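Local structure of diguanylate cyclase TpbB (Pseudomonas aeruginosa, 4IOB) at residues M59-R62 with G63-E67. The protein catalyses, through the cytoplasmic GGDEF domain described here, the magnesium-dependent condensation of two GTP molecules into the second messenger cyclic-di-GMP. Residues are numbered along the deposited sequence; the frame is centred on the assembly and turned at random.
Sequences MRIR and GQLRE
Gly63 N donates to Met59 O at 2.8 Å, the last i-to-i+4 bond at this C-terminal end of helix 47-62, and a fairly straight one (156°). Beyond it the spacing shortens to three residues. Leu65 N reaches Arg62 O at 3.1 Å, coming from well above the carbonyl plane, while the bond from Gln64 N to Ile61 O is less certain. Ile61 O lies under the Leu65 side chain, with both methyls and CG gathered round it. Leu65 CG stands anti to its own carbonyl carbon (chi1 -57°), and from there CD1 meets Ile61 CG2 at 4.2 Å. Both side chains continue onto Val71 and Val81 of the central sheet, and Leu65 also packs on Ile95 of helix 89-102. Arg62 bends at chi2 (63°) and runs along the outside of the turn, its NH1 approaching Leu65 O at 3.6 Å, near the guanidinium plane. Arg62 NH2 and Glu67 OE2 remain 5.6 Å apart, too far for a salt bridge. Main-chain bonding thus closes the helix, and Ile61 and Leu65 pack together and onto the sheet as the chain leaves for strand 70-75, whereas the opposite charges of Arg62 and Glu67 probably add no more than a weak attraction at the surface.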
loop_
_atom_site.group_PDB
_atom_site.type_symbol
_atom_site.label_atom_id
_atom_site.label_comp_id
_atom_site.label_asym_id
_atom_site.label_seq_id
_atom_site.Cartn_x
_atom_site.Cartn_y
_atom_site.Cartn_z
ATOM N N MET A 59 -3.815 7.057 -8.065
ATOM C CA MET A 59 -2.884 7.906 -8.799
ATOM C C MET A 59 -1.781 8.432 -7.888
ATOM O O MET A 59 -0.614 8.474 -8.272
ATOM C CB MET A 59 -3.622 9.073 -9.458
ATOM C CG MET A 59 -4.538 8.664 -10.600
ATOM S SD MET A 59 -3.654 7.869 -11.956
ATOM C CE MET A 59 -2.535 9.178 -12.445
ATOM N N ARG A 60 -2.157 8.831 -6.677
ATOM C CA ARG A 60 -1.196 9.376 -5.725
ATOM C C ARG A 60 -0.176 8.330 -5.290
ATOM O O ARG A 60 0.957 8.663 -4.942
ATOM C CB ARG A 60 -1.913 9.970 -4.511
ATOM C CG ARG A 60 -2.773 11.177 -4.845
ATOM C CD ARG A 60 -3.217 11.915 -3.594
ATOM N NE ARG A 60 -3.931 13.147 -3.917
ATOM C CZ ARG A 60 -4.373 14.014 -3.015
ATOM N NH1 ARG A 60 -4.176 13.789 -1.722
ATOM N NH2 ARG A 60 -5.012 15.109 -3.402
ATOM N N ILE A 61 -0.580 7.064 -5.311
ATOM C CA ILE A 61 0.327 5.974 -4.979
ATOM C C ILE A 61 1.264 5.689 -6.149
ATOM O O ILE A 61 2.479 5.601 -5.978
ATOM C CB ILE A 61 -0.436 4.687 -4.614
ATOM C CG1 ILE A 61 -1.334 4.924 -3.398
ATOM C CG2 ILE A 61 0.537 3.549 -4.346
ATOM C CD1 ILE A 61 -2.127 3.706 -2.975
ATOM N N ARG A 62 0.687 5.554 -7.338
ATOM C CA ARG A 62 1.461 5.268 -8.540
ATOM C C ARG A 62 2.456 6.382 -8.845
ATOM O O ARG A 62 3.590 6.120 -9.246
ATOM C CB ARG A 62 0.529 5.057 -9.735
ATOM C CG ARG A 62 1.250 4.819 -11.051
ATOM C CD ARG A 62 2.078 3.544 -11.007
ATOM N NE ARG A 62 2.773 3.301 -12.269
ATOM C CZ ARG A 62 3.978 3.781 -12.562
ATOM N NH1 ARG A 62 4.628 4.531 -11.682
ATOM N NH2 ARG A 62 4.534 3.509 -13.735
ATOM N N GLY A 63 2.024 7.624 -8.654
ATOM C CA GLY A 63 2.864 8.777 -8.952
ATOM C C GLY A 63 4.039 8.914 -8.005
ATOM O O GLY A 63 4.784 9.893 -8.063
ATOM N N GLN A 64 4.207 7.928 -7.131
ATOM C CA GLN A 64 5.274 7.968 -6.141
ATOM C C GLN A 64 6.132 6.712 -6.225
ATOM O O GLN A 64 6.938 6.439 -5.335
ATOM C CB GLN A 64 4.686 8.103 -4.736
ATOM C CG GLN A 64 5.482 9.015 -3.820
ATOM C CD GLN A 64 5.338 10.475 -4.197
ATOM O OE1 GLN A 64 4.272 10.796 -4.923
ATOM N NE2 GLN A 64 6.175 11.306 -3.844
ATOM N N LEU A 65 5.958 5.950 -7.300
ATOM C CA LEU A 65 6.657 4.680 -7.457
ATOM C C LEU A 65 7.587 4.668 -8.665
ATOM O O LEU A 65 7.403 5.428 -9.616
ATOM C CB LEU A 65 5.653 3.531 -7.577
ATOM C CG LEU A 65 4.647 3.368 -6.438
ATOM C CD1 LEU A 65 3.740 2.175 -6.694
ATOM C CD2 LEU A 65 5.366 3.222 -5.105
ATOM N N ARG A 66 8.587 3.794 -8.616
ATOM C CA ARG A 66 9.480 3.582 -9.745
ATOM C C ARG A 66 8.813 2.632 -10.732
ATOM O O ARG A 66 8.107 1.707 -10.331
ATOM C CB ARG A 66 10.809 2.994 -9.269
ATOM C CG ARG A 66 11.504 3.818 -8.197
ATOM C CD ARG A 66 12.657 3.048 -7.572
ATOM N N GLU A 67 9.035 2.864 -12.020
ATOM C CA GLU A 67 8.416 2.045 -13.058
ATOM C C GLU A 67 8.602 0.553 -12.793
ATOM O O GLU A 67 7.906 -0.280 -13.373
ATOM C CB GLU A 67 8.974 2.418 -14.432
ATOM C CG GLU A 67 8.585 3.814 -14.892
ATOM C CD GLU A 67 9.363 4.263 -16.113
ATOM O OE1 GLU A 67 10.515 3.812 -16.284
ATOM O OE2 GLU A 67 8.823 5.069 -16.900
#